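Local coordinates for protein nucleoporin NUP82 (Chaetomium thermophilum, PDB 5CWW) that probably serves as a structural component of the nuclear pore complex and a docking partner for transport factors, here represented by its N-terminal beta-propeller part, at residues Ala268-Trp273 against Pro296-Ser301; Ala304-Lys309 against Leu331-Glu336; Leu217-Lys222 against Cys285-Gln290; Leu425-Leu430 against Ser498-Tyr503; Val191-Thr194 against Ile198-Val201. All blocks are in the same frame, centred on the assembly; numbering follows the deposited sequence.

Interaction 1 of 5, residues Ala268-Trp273 against Pro296-Ser301; sequences APMTLW and PTLIPS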
# COMPACT_ATOMS: atom_id res chain seq x y z
N ALA B 268 -8.03 12.33 -4.78
CA ALA B 268 -6.71 11.70 -4.82
C ALA B 268 -5.93 11.80 -3.50
O ALA B 268 -5.39 10.80 -3.03
CB ALA B 268 -5.88 12.31 -5.96
N PRO B 269 -5.88 13.00 -2.89
CA PRO B 269 -5.06 13.07 -1.67
C PRO B 269 -5.70 12.41 -0.45
O PRO B 269 -5.07 12.40 0.61
CB PRO B 269 -4.89 14.58 -1.45
CG PRO B 269 -5.85 15.27 -2.38
CD PRO B 269 -6.59 14.25 -3.18
N MET B 270 -6.91 11.86 -0.58
CA MET B 270 -7.53 11.07 0.49
C MET B 270 -7.66 9.61 0.10
O MET B 270 -8.39 8.86 0.74
CB MET B 270 -8.93 11.60 0.82
CG MET B 270 -9.01 13.08 1.04
SD MET B 270 -10.71 13.59 1.32
CE MET B 270 -10.53 15.36 1.14
N THR B 271 -6.97 9.21 -0.96
CA THR B 271 -7.11 7.86 -1.48
C THR B 271 -5.84 7.05 -1.23
O THR B 271 -4.77 7.38 -1.74
CB THR B 271 -7.41 7.86 -2.99
OG1 THR B 271 -8.55 8.69 -3.25
CG2 THR B 271 -7.69 6.45 -3.49
N LEU B 272 -5.97 6.00 -0.43
CA LEU B 272 -4.88 5.06 -0.22
C LEU B 272 -4.99 3.93 -1.23
O LEU B 272 -6.02 3.28 -1.33
CB LEU B 272 -4.88 4.51 1.20
CG LEU B 272 -3.75 3.53 1.53
CD1 LEU B 272 -2.40 4.23 1.49
CD2 LEU B 272 -3.97 2.88 2.90
N TRP B 273 -3.91 3.72 -1.98
CA TRP B 273 -3.84 2.66 -2.97
C TRP B 273 -2.99 1.52 -2.45
O TRP B 273 -1.97 1.75 -1.80
CB TRP B 273 -3.26 3.19 -4.29
CG TRP B 273 -4.20 4.05 -5.07
CD1 TRP B 273 -4.36 5.41 -4.96
CD2 TRP B 273 -5.10 3.62 -6.10
NE1 TRP B 273 -5.30 5.84 -5.86
CE2 TRP B 273 -5.77 4.77 -6.57
CE3 TRP B 273 -5.40 2.38 -6.67
CZ2 TRP B 273 -6.73 4.71 -7.58
CZ3 TRP B 273 -6.35 2.33 -7.67
CH2 TRP B 273 -7.00 3.48 -8.12
N PRO B 296 -5.97 25.24 -0.06
CA PRO B 296 -7.12 26.15 -0.19
C PRO B 296 -8.15 25.71 -1.23
O PRO B 296 -9.33 26.06 -1.10
CB PRO B 296 -6.47 27.47 -0.61
CG PRO B 296 -5.08 27.39 -0.10
CD PRO B 296 -4.69 25.95 -0.19
N THR B 297 -7.72 24.95 -2.23
CA THR B 297 -8.56 24.64 -3.38
C THR B 297 -9.20 23.25 -3.34
O THR B 297 -10.02 22.92 -4.20
CB THR B 297 -7.75 24.75 -4.69
OG1 THR B 297 -8.60 24.49 -5.81
CG2 THR B 297 -6.58 23.77 -4.69
N LEU B 298 -8.85 22.44 -2.35
CA LEU B 298 -9.33 21.06 -2.30
C LEU B 298 -10.82 20.98 -1.97
O LEU B 298 -11.60 20.39 -2.73
CB LEU B 298 -8.53 20.24 -1.29
CG LEU B 298 -8.80 18.73 -1.32
CD1 LEU B 298 -8.33 18.12 -2.63
CD2 LEU B 298 -8.14 18.03 -0.14
N ILE B 299 -11.22 21.57 -0.85
CA ILE B 299 -12.60 21.50 -0.39
C ILE B 299 -13.60 22.10 -1.38
O ILE B 299 -14.62 21.48 -1.67
CB ILE B 299 -12.76 22.19 0.99
CG1 ILE B 299 -12.04 21.37 2.06
CG2 ILE B 299 -14.24 22.35 1.36
CD1 ILE B 299 -12.05 21.98 3.45
N PRO B 300 -13.32 23.31 -1.91
CA PRO B 300 -14.28 23.86 -2.87
C PRO B 300 -14.41 23.03 -4.15
O PRO B 300 -15.51 22.95 -4.70
CB PRO B 300 -13.71 25.25 -3.18
CG PRO B 300 -12.29 25.21 -2.74
CD PRO B 300 -12.25 24.27 -1.59
N SER B 301 -13.32 22.42 -4.60
CA SER B 301 -13.38 21.59 -5.80
C SER B 301 -14.20 20.33 -5.54
O SER B 301 -14.97 19.89 -6.39
CB SER B 301 -11.97 21.22 -6.28
OG SER B 301 -11.40 20.21 -5.46

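Interaction 2 of 5, residues Ala304-Lys309 against Leu331-Glu336; sequences ASIVAK and LEWMSE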
# COMPACT_ATOMS: atom_id res chain seq x y z
N ALA B 304 -18.07 21.09 -5.39
CA ALA B 304 -18.62 21.19 -6.73
C ALA B 304 -18.80 19.80 -7.34
O ALA B 304 -19.82 19.51 -7.97
CB ALA B 304 -17.73 22.04 -7.61
N SER B 305 -17.80 18.95 -7.15
CA SER B 305 -17.83 17.59 -7.66
C SER B 305 -18.98 16.79 -7.05
O SER B 305 -19.67 16.04 -7.74
CB SER B 305 -16.51 16.88 -7.38
OG SER B 305 -16.51 15.56 -7.88
N ILE B 306 -19.19 16.97 -5.75
CA ILE B 306 -20.26 16.26 -5.04
C ILE B 306 -21.62 16.78 -5.48
O ILE B 306 -22.51 16.00 -5.81
CB ILE B 306 -20.11 16.40 -3.51
CG1 ILE B 306 -18.85 15.67 -3.04
CG2 ILE B 306 -21.32 15.81 -2.79
CD1 ILE B 306 -18.46 15.95 -1.61
N VAL B 307 -21.78 18.11 -5.47
CA VAL B 307 -23.04 18.73 -5.90
C VAL B 307 -23.42 18.26 -7.30
O VAL B 307 -24.58 17.94 -7.56
CB VAL B 307 -22.94 20.27 -5.88
CG1 VAL B 307 -24.14 20.91 -6.58
CG2 VAL B 307 -22.85 20.78 -4.44
N ALA B 308 -22.44 18.22 -8.19
CA ALA B 308 -22.68 17.81 -9.57
C ALA B 308 -23.13 16.36 -9.65
O ALA B 308 -23.98 16.01 -10.47
CB ALA B 308 -21.42 18.02 -10.41
N LYS B 309 -22.56 15.52 -8.79
CA LYS B 309 -22.89 14.10 -8.80
C LYS B 309 -24.30 13.85 -8.26
O LYS B 309 -25.01 12.97 -8.74
CB LYS B 309 -21.87 13.30 -7.98
CG LYS B 309 -21.91 11.81 -8.27
CD LYS B 309 -21.12 11.01 -7.25
CE LYS B 309 -21.04 9.55 -7.66
NZ LYS B 309 -22.39 8.94 -7.86
N LEU B 331 -22.47 13.59 -0.02
CA LEU B 331 -23.10 14.84 0.41
C LEU B 331 -23.15 14.91 1.93
O LEU B 331 -22.99 15.97 2.52
CB LEU B 331 -24.50 14.96 -0.18
CG LEU B 331 -25.31 16.19 0.24
CD1 LEU B 331 -24.54 17.47 -0.04
CD2 LEU B 331 -26.65 16.20 -0.47
N GLU B 332 -23.39 13.76 2.56
CA GLU B 332 -23.42 13.68 4.01
C GLU B 332 -22.03 13.95 4.59
O GLU B 332 -21.88 14.68 5.57
CB GLU B 332 -23.92 12.30 4.45
CG GLU B 332 -24.17 12.17 5.94
CD GLU B 332 -24.82 10.85 6.30
OE1 GLU B 332 -25.10 10.05 5.39
OE2 GLU B 332 -25.06 10.61 7.51
N TRP B 333 -21.02 13.37 3.95
CA TRP B 333 -19.63 13.60 4.32
C TRP B 333 -19.28 15.08 4.25
O TRP B 333 -18.70 15.64 5.18
CB TRP B 333 -18.71 12.78 3.40
CG TRP B 333 -17.25 12.88 3.71
CD1 TRP B 333 -16.56 12.14 4.63
CD2 TRP B 333 -16.29 13.74 3.09
NE1 TRP B 333 -15.23 12.49 4.62
CE2 TRP B 333 -15.04 13.47 3.68
CE3 TRP B 333 -16.37 14.71 2.09
CZ2 TRP B 333 -13.88 14.15 3.31
CZ3 TRP B 333 -15.21 15.38 1.72
CH2 TRP B 333 -13.99 15.09 2.33
N MET B 334 -19.64 15.72 3.14
CA MET B 334 -19.33 17.13 2.93
C MET B 334 -20.06 18.05 3.91
O MET B 334 -19.53 19.08 4.31
CB MET B 334 -19.68 17.54 1.50
CG MET B 334 -19.37 19.00 1.16
SD MET B 334 -17.65 19.46 1.46
CE MET B 334 -16.82 18.44 0.25
N SER B 335 -21.28 17.67 4.30
CA SER B 335 -22.08 18.50 5.19
C SER B 335 -21.41 18.64 6.55
O SER B 335 -21.61 19.63 7.26
CB SER B 335 -23.49 17.91 5.36
OG SER B 335 -23.46 16.75 6.17
N GLU B 336 -20.61 17.65 6.92
CA GLU B 336 -19.84 17.70 8.16
C GLU B 336 -18.73 18.74 8.06
O GLU B 336 -18.25 19.24 9.08
CB GLU B 336 -19.24 16.33 8.47
CG GLU B 336 -20.26 15.21 8.66
CD GLU B 336 -20.67 15.03 10.10
OE1 GLU B 336 -19.78 14.84 10.96
OE2 GLU B 336 -21.89 15.06 10.39

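Interaction 3 of 5, residues Leu217-Lys222 against Cys285-Gln290; sequences LAIDLK and CPLLPQ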
# COMPACT_ATOMS: atom_id res chain seq x y z
N LEU B 217 -6.46 5.25 14.21
CA LEU B 217 -7.35 4.43 13.39
C LEU B 217 -6.64 3.15 12.98
O LEU B 217 -5.46 3.17 12.62
CB LEU B 217 -7.79 5.20 12.14
CG LEU B 217 -8.84 4.54 11.24
CD1 LEU B 217 -10.17 4.40 11.97
CD2 LEU B 217 -9.01 5.34 9.96
N ALA B 218 -7.35 2.03 13.05
CA ALA B 218 -6.80 0.73 12.69
C ALA B 218 -7.85 -0.05 11.92
O ALA B 218 -8.93 -0.32 12.44
CB ALA B 218 -6.36 -0.04 13.92
N ILE B 219 -7.53 -0.41 10.68
CA ILE B 219 -8.47 -1.07 9.79
C ILE B 219 -7.94 -2.41 9.31
O ILE B 219 -6.87 -2.47 8.69
CB ILE B 219 -8.78 -0.19 8.55
CG1 ILE B 219 -9.25 1.20 8.98
CG2 ILE B 219 -9.85 -0.86 7.68
CD1 ILE B 219 -9.26 2.21 7.85
N ASP B 220 -8.68 -3.47 9.57
CA ASP B 220 -8.38 -4.78 9.02
C ASP B 220 -9.10 -4.92 7.68
O ASP B 220 -10.30 -5.17 7.64
CB ASP B 220 -8.79 -5.89 9.98
CG ASP B 220 -8.27 -7.26 9.57
OD1 ASP B 220 -7.84 -7.42 8.41
OD2 ASP B 220 -8.30 -8.18 10.41
N LEU B 221 -8.35 -4.76 6.59
CA LEU B 221 -8.93 -4.84 5.25
C LEU B 221 -9.59 -6.19 4.97
O LEU B 221 -10.51 -6.27 4.15
CB LEU B 221 -7.85 -4.56 4.20
CG LEU B 221 -7.14 -3.21 4.32
CD1 LEU B 221 -6.13 -3.03 3.20
CD2 LEU B 221 -8.13 -2.06 4.34
N LYS B 222 -9.13 -7.24 5.64
CA LYS B 222 -9.67 -8.58 5.43
C LYS B 222 -11.10 -8.68 5.98
O LYS B 222 -11.93 -9.40 5.43
CB LYS B 222 -8.77 -9.63 6.08
CG LYS B 222 -7.34 -9.60 5.56
CD LYS B 222 -6.52 -10.76 6.10
CE LYS B 222 -6.47 -10.77 7.63
NZ LYS B 222 -5.97 -9.47 8.17
N CYS B 285 -11.00 5.15 -0.02
CA CYS B 285 -11.28 6.58 -0.14
C CYS B 285 -12.65 6.93 0.43
O CYS B 285 -13.64 6.28 0.11
CB CYS B 285 -11.20 7.00 -1.61
SG CYS B 285 -11.70 8.70 -1.91
N PRO B 286 -12.72 7.98 1.28
CA PRO B 286 -11.67 8.89 1.74
C PRO B 286 -11.02 8.45 3.05
O PRO B 286 -11.72 8.31 4.06
CB PRO B 286 -12.42 10.20 1.93
CG PRO B 286 -13.78 9.78 2.37
CD PRO B 286 -14.04 8.41 1.78
N LEU B 287 -9.71 8.24 3.04
CA LEU B 287 -8.97 7.86 4.24
C LEU B 287 -8.32 9.09 4.85
O LEU B 287 -7.38 9.65 4.27
CB LEU B 287 -7.92 6.80 3.92
CG LEU B 287 -7.11 6.28 5.11
CD1 LEU B 287 -8.01 5.53 6.09
CD2 LEU B 287 -5.97 5.40 4.64
N LEU B 288 -8.81 9.51 6.01
CA LEU B 288 -8.31 10.71 6.68
C LEU B 288 -7.96 10.42 8.14
O LEU B 288 -8.60 9.60 8.79
CB LEU B 288 -9.36 11.82 6.62
CG LEU B 288 -9.56 12.53 5.28
CD1 LEU B 288 -10.79 13.42 5.34
CD2 LEU B 288 -8.34 13.34 4.89
N PRO B 289 -6.92 11.10 8.66
CA PRO B 289 -6.72 11.07 10.11
C PRO B 289 -7.81 11.88 10.82
O PRO B 289 -8.63 12.50 10.14
CB PRO B 289 -5.34 11.71 10.29
CG PRO B 289 -5.08 12.47 9.05
CD PRO B 289 -5.81 11.77 7.96
N GLN B 290 -7.83 11.85 12.15
CA GLN B 290 -8.86 12.55 12.92
C GLN B 290 -8.89 14.03 12.58
O GLN B 290 -9.95 14.66 12.60
CB GLN B 290 -8.62 12.37 14.42
CG GLN B 290 -8.80 10.95 14.90
CD GLN B 290 -8.66 10.81 16.40
OE1 GLN B 290 -9.50 10.19 17.06
NE2 GLN B 290 -7.60 11.39 16.95

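Interaction 4 of 5, residues Leu425-Leu430 against Ser498-Tyr503; sequences LNIICL and SPYSFY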
# COMPACT_ATOMS: atom_id res chain seq x y z
N LEU B 425 -6.39 12.86 -14.72
CA LEU B 425 -6.72 11.47 -14.41
C LEU B 425 -5.65 10.88 -13.52
O LEU B 425 -4.46 11.19 -13.67
CB LEU B 425 -6.85 10.63 -15.68
CG LEU B 425 -7.89 11.00 -16.73
CD1 LEU B 425 -7.63 10.18 -17.98
CD2 LEU B 425 -9.30 10.76 -16.22
N ASN B 426 -6.05 10.02 -12.59
CA ASN B 426 -5.09 9.24 -11.83
C ASN B 426 -4.37 8.26 -12.74
O ASN B 426 -5.00 7.64 -13.61
CB ASN B 426 -5.76 8.50 -10.67
CG ASN B 426 -6.51 9.42 -9.74
OD1 ASN B 426 -5.93 10.31 -9.13
ND2 ASN B 426 -7.81 9.19 -9.60
N ILE B 427 -3.06 8.14 -12.57
CA ILE B 427 -2.28 7.14 -13.27
C ILE B 427 -1.73 6.15 -12.26
O ILE B 427 -0.98 6.52 -11.36
CB ILE B 427 -1.12 7.77 -14.08
CG1 ILE B 427 -1.66 8.86 -15.01
CG2 ILE B 427 -0.40 6.69 -14.88
CD1 ILE B 427 -0.59 9.63 -15.76
N ILE B 428 -2.15 4.90 -12.39
CA ILE B 428 -1.73 3.85 -11.48
C ILE B 428 -0.65 3.01 -12.15
O ILE B 428 -0.90 2.34 -13.16
CB ILE B 428 -2.92 2.96 -11.05
CG1 ILE B 428 -3.90 3.77 -10.19
CG2 ILE B 428 -2.45 1.77 -10.22
CD1 ILE B 428 -4.82 4.70 -10.95
N CYS B 429 0.55 3.06 -11.59
CA CYS B 429 1.69 2.33 -12.12
C CYS B 429 1.98 1.11 -11.25
O CYS B 429 2.04 1.23 -10.02
CB CYS B 429 2.92 3.24 -12.20
SG CYS B 429 2.62 4.79 -13.09
N LEU B 430 2.14 -0.04 -11.88
CA LEU B 430 2.29 -1.31 -11.17
C LEU B 430 3.58 -2.01 -11.57
O LEU B 430 3.86 -2.17 -12.76
CB LEU B 430 1.09 -2.23 -11.46
CG LEU B 430 -0.30 -1.62 -11.25
CD1 LEU B 430 -1.37 -2.58 -11.73
CD2 LEU B 430 -0.52 -1.26 -9.79
N SER B 498 9.52 16.17 -11.79
CA SER B 498 8.20 15.95 -12.37
C SER B 498 7.53 14.70 -11.81
O SER B 498 8.18 13.66 -11.68
CB SER B 498 8.30 15.83 -13.89
OG SER B 498 7.07 15.38 -14.44
N PRO B 499 6.23 14.78 -11.47
CA PRO B 499 5.55 13.57 -10.99
C PRO B 499 5.39 12.52 -12.10
O PRO B 499 5.23 11.33 -11.80
CB PRO B 499 4.17 14.08 -10.54
CG PRO B 499 4.26 15.57 -10.55
CD PRO B 499 5.31 15.93 -11.54
N TYR B 500 5.44 12.97 -13.35
CA TYR B 500 5.16 12.09 -14.48
C TYR B 500 6.42 11.39 -14.97
O TYR B 500 6.40 10.68 -15.97
CB TYR B 500 4.51 12.89 -15.61
CG TYR B 500 3.14 13.39 -15.22
CD1 TYR B 500 2.05 12.53 -15.21
CD2 TYR B 500 2.94 14.70 -14.82
CE1 TYR B 500 0.79 12.97 -14.83
CE2 TYR B 500 1.69 15.15 -14.44
CZ TYR B 500 0.62 14.28 -14.45
OH TYR B 500 -0.62 14.73 -14.07
N SER B 501 7.52 11.59 -14.25
CA SER B 501 8.71 10.78 -14.42
C SER B 501 8.99 10.03 -13.13
O SER B 501 8.63 10.50 -12.05
CB SER B 501 9.91 11.64 -14.81
OG SER B 501 9.74 12.20 -16.11
N PHE B 502 9.61 8.86 -13.23
CA PHE B 502 9.92 8.06 -12.05
C PHE B 502 10.96 7.00 -12.39
O PHE B 502 11.29 6.80 -13.56
CB PHE B 502 8.66 7.42 -11.47
CG PHE B 502 7.83 6.68 -12.49
CD1 PHE B 502 6.91 7.35 -13.27
CD2 PHE B 502 7.97 5.31 -12.65
CE1 PHE B 502 6.14 6.67 -14.20
CE2 PHE B 502 7.21 4.62 -13.58
CZ PHE B 502 6.30 5.30 -14.36
N TYR B 503 11.47 6.33 -11.36
CA TYR B 503 12.53 5.35 -11.54
C TYR B 503 12.14 3.95 -11.07
O TYR B 503 11.27 3.80 -10.22
CB TYR B 503 13.78 5.80 -10.79
CG TYR B 503 14.23 7.18 -11.20
CD1 TYR B 503 15.05 7.35 -12.30
CD2 TYR B 503 13.83 8.30 -10.49
CE1 TYR B 503 15.46 8.61 -12.69
CE2 TYR B 503 14.24 9.57 -10.87
CZ TYR B 503 15.05 9.71 -11.97
OH TYR B 503 15.47 10.96 -12.37
O HOH W 1 -2.19 12.45 -13.09

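Interaction 5 of 5, residues Val191-Thr194 against Ile198-Val201; sequences VTVT and IVRV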
# COMPACT_ATOMS: atom_id res chain seq x y z
N VAL B 191 0.88 6.68 7.97
CA VAL B 191 0.11 5.47 7.69
C VAL B 191 1.07 4.30 7.53
O VAL B 191 1.99 4.35 6.70
CB VAL B 191 -0.74 5.60 6.41
CG1 VAL B 191 -1.49 4.31 6.13
CG2 VAL B 191 -1.72 6.76 6.54
N THR B 192 0.86 3.25 8.32
CA THR B 192 1.62 2.02 8.17
C THR B 192 0.71 0.91 7.66
O THR B 192 -0.49 0.89 7.97
CB THR B 192 2.28 1.58 9.50
OG1 THR B 192 1.28 1.33 10.50
CG2 THR B 192 3.24 2.65 10.00
N VAL B 193 1.27 0.01 6.87
CA VAL B 193 0.54 -1.12 6.32
C VAL B 193 1.38 -2.38 6.48
O VAL B 193 2.57 -2.38 6.17
CB VAL B 193 0.18 -0.91 4.83
CG1 VAL B 193 -0.74 -2.02 4.34
CG2 VAL B 193 -0.47 0.45 4.62
N THR B 194 0.75 -3.44 6.98
CA THR B 194 1.41 -4.71 7.20
C THR B 194 1.06 -5.70 6.09
O THR B 194 0.10 -5.48 5.35
CB THR B 194 1.03 -5.31 8.56
OG1 THR B 194 -0.40 -5.41 8.66
CG2 THR B 194 1.54 -4.44 9.70
N ILE B 198 -3.36 -4.81 7.40
CA ILE B 198 -3.91 -3.94 8.43
C ILE B 198 -3.37 -2.53 8.23
O ILE B 198 -2.16 -2.31 8.21
CB ILE B 198 -3.58 -4.44 9.84
CG1 ILE B 198 -4.19 -5.83 10.06
CG2 ILE B 198 -4.11 -3.48 10.89
CD1 ILE B 198 -3.62 -6.57 11.22
N VAL B 199 -4.29 -1.58 8.06
CA VAL B 199 -3.94 -0.18 7.83
C VAL B 199 -4.07 0.58 9.14
O VAL B 199 -5.11 0.54 9.79
CB VAL B 199 -4.85 0.46 6.76
CG1 VAL B 199 -4.49 1.92 6.54
CG2 VAL B 199 -4.74 -0.31 5.45
N ARG B 200 -3.00 1.27 9.52
CA ARG B 200 -2.97 2.01 10.77
C ARG B 200 -2.52 3.45 10.57
O ARG B 200 -1.46 3.71 10.02
CB ARG B 200 -2.06 1.31 11.78
CG ARG B 200 -2.74 0.15 12.51
CD ARG B 200 -1.79 -0.51 13.49
NE ARG B 200 -1.04 -1.59 12.86
CZ ARG B 200 -1.28 -2.89 13.01
NH1 ARG B 200 -2.27 -3.32 13.79
NH2 ARG B 200 -0.53 -3.78 12.38
N VAL B 201 -3.37 4.37 11.01
CA VAL B 201 -3.08 5.80 10.96
C VAL B 201 -2.56 6.28 12.31
O VAL B 201 -3.25 6.16 13.33
CB VAL B 201 -4.34 6.61 10.57
CG1 VAL B 201 -4.00 8.10 10.47
CG2 VAL B 201 -4.93 6.09 9.26
O HOH W 2 -0.20 -1.27 10.03

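Interaction 1 of 5, residues Ala268-Trp273 against Pro296-Ser301
P269 and L298 bring the two backbones nearest to each other, with 9.1 Å from P269 CA to L298 CA, so main-chain atoms do not meet and side chains bridge the gap. The 268-273 segment begins in a short 3-10 turn at A268-P269, where T271 N bonds back to A268 O, and then straightens into a propeller strand. The 296-301 segment runs into the first turn of helix 298-315. On the helix side L298 does all the touching, and its two methyls divide the work. L298 CD1 lies 3.8 Å from P269 CG, the leucine branch running alongside the proline ring with its end pointing the other way. L298 CD2 meets M270 CE tip to tip at 3.8 Å. The thioether reaches that far because the chain is extended beyond CG, with chi2 176° and chi3 -167°. Within the helix, S301 OG donates to L298 O at 2.7 Å. M270 also packs on W333 of helix 321-338, and its backbone bonds with L287. The contact therefore sits where helices 298-315 and 321-338 meet the start of strand 272-276, which runs between strands 254-258 and 281-284.

Interaction 2 of 5, residues Ala304-Lys309 against Leu331-Glu336
I306 and L331 are the nearest residues of two helix turns that run roughly antiparallel, their segment axes at 144° and 10.2 Å apart at closest approach. They belong to the helical hairpin formed by helices 298-315 and 321-338, which is inserted in the propeller between strands 281-284 and 369-370 of one sheet. I306 is the one residue of 304-309 that carries the packing, and its two branches go to different places. CG2 comes up against the backbone of the partner helix, 3.7 Å from L331 N, and also touches L331 CB. CD1 goes the other way, to the end of M334, and approaches the W333 ring at its edge, 4.4 Å from CE3 and near the ring plane. M334 is folded at chi2 56° and chi3 65°, which curls its thioether back so that both its CB and its CE lie against the isoleucine. With an alanine here, both branches are missing, and a gap is likely to open between the helices, leaving the M334 methyl and the W333 edge without their I306 neighbour. W333 is further packed by the rings of W267 and W450, which tie the hairpin to the propeller. I306 also touches Q330. The tightest touch across the pair is I306 CD1 to M334 CE, at 3.5 Å.

Interaction 3 of 5, residues Leu217-Lys222 against Cys285-Gln290
L217 opens the strand with its side chain aimed at the 285-290 loop: its CD2 lies 4.0 Å from L287 CD1, and the L288 carbonyl oxygen is close by. Two residues on, I219 puts its own CD1 4.0 Å from the same L287 methyl, so one branch of L287 is shared by both strand residues. I219 and L287 lie alongside with their ends pointing opposite ways, whereas L217 meets L287 at a slant. L287 can do this because CG is anti to the backbone N (chi1 -178°), which carries its end closer to the strand than its CB would suggest. D220 then ends the strand and acts as N-cap of helix 221-225. Its OD1 is gripped twice: K222 N donates at 3.1 Å, and K222 NZ forms a salt bridge at 2.8 Å, the two reaching the oxygen from opposite faces of the carboxylate. D220 OD2 has a second cation in K223, and K222 NZ also donates to D196 O. L221 packs on V199 and L274, extending the apolar side of the strand. The loop is held in place by other bonds: H181 NE2 reaches L287 O, and R359 NE reaches L288 O. Strand 217-220 is the outermost of its sheet, and the loop follows strand 281-284 of the next one, so this joins adjacent propeller blades. The touching groups are methyls without directional bonds; the fit depends on burial and shape, while the charges of D220 and K222 are paired off at the helix start.

Interaction 4 of 5, residues Leu425-Leu430 against Ser498-Tyr503
Packing between consecutive blades of the beta-propeller brings I427 and C429, on strand 427-432, against Y500, in the turn just before strand 501-506 of the next sheet, and F502, near that strand's start. The backbones stay apart, 9.0 Å from I427 CA to Y500 CA, so the side chains fill the interface. I427 CD1 reaches the edge of the Y500 ring in its plane, 3.7 Å from CE1, and the two side chains cross at about a right angle. Two residues further along each segment, C429 SG stands 3.9 Å from F502 CZ. This is a cysteine sulfur-aromatic contact: the sulfur is 4.6 Å from the ring centroid and 40° off the ring normal, an oblique approach. F502 holds its ring there from the crowded position between its backbone N and carbonyl carbon, at chi1 51°. The rings of Y393 and F492 also meet that of F502, and I439 of the neighbouring strand packs on I427, C429 and F502, so the whole patch is buried. Before the strand, S498 to S501 make a type I beta turn, tightened by an ST turn in which S498 OG accepts from Y500 N at 3.1 Å. The polar end of Y500 is satisfied mainly by L423 N, with which its hydroxyl is hydrogen-bonded. A water bridges the two segments as well, 2.9 Å from Y500 OH and 2.7 Å from L425 O.

Interaction 5 of 5, residues Val191-Thr194 against Ile198-Val201
T194 places its OG1 between its backbone N and carbonyl carbon (chi1 55°), where the hydroxyl oxygen accepts from I198 N at 3.3 Å; R200, bent at chi3 -89°, folds its guanidinium back over the same end. Both lie in the beta hairpin of strands 189-194 and 198-203, the two inner strands of a four-stranded propeller blade. T192 and R200 form a hydrogen-bonded antiparallel pair: T192 N donates to R200 O at 2.9 Å and 163°, and R200 N returns a bond to T192 O at 3.0 Å. V191-V201 and V193-V199 are the non-hydrogen-bonded pairs. Their valines make one greasy face, with V191 CG1 packed diagonally on V199 CG1 at 3.9 Å. The other face is polar. T192 OG1 is also bonded to W202 NE1 and H168 NE2, a Trp-Thr-His network as in WD40 repeats. I198 CG2 lies over one face of the R200 guanidinium, 3.4 Å above its plane and toward the rim, while T194 CG2 sits at the edge, 3.5 Å from R200 NH2. T194 OG1 has a second partner in D196 OD1, within the turn. With an alanine in place of T194 the hydroxyl and methyl are gone, and I198 N and D196 OD1 would probably lose their partner, while the edge of R200 at NH2 loses its neighbour. One water ties the polar face together: it donates to I198 O at 2.9 Å, is hydrogen-bonded to T192 OG1 at 3.0 Å and weakly accepts from R200 NE.

In the fold
Along the chain the first segments run in the order interaction 5, 3, 1, 2, 4, and only interactions 1 and 3 interleave. Interactions 3 and 5 lie closest, centres 8 Å apart, because strand 217-220 pairs with 198-203 in one sheet. Interactions 1 and 2 share helix 298-315, with M270 reaching W333, and their centres are 13 Å apart. Interaction 1 is the hub: it touches all four others, through L287 to interaction 3, V199 to interaction 5 and I428 to interaction 4. Interactions 2 and 4, centres 28 Å apart, do not touch. Together the contacts link four successive blades and fasten the helical hairpin onto the propeller.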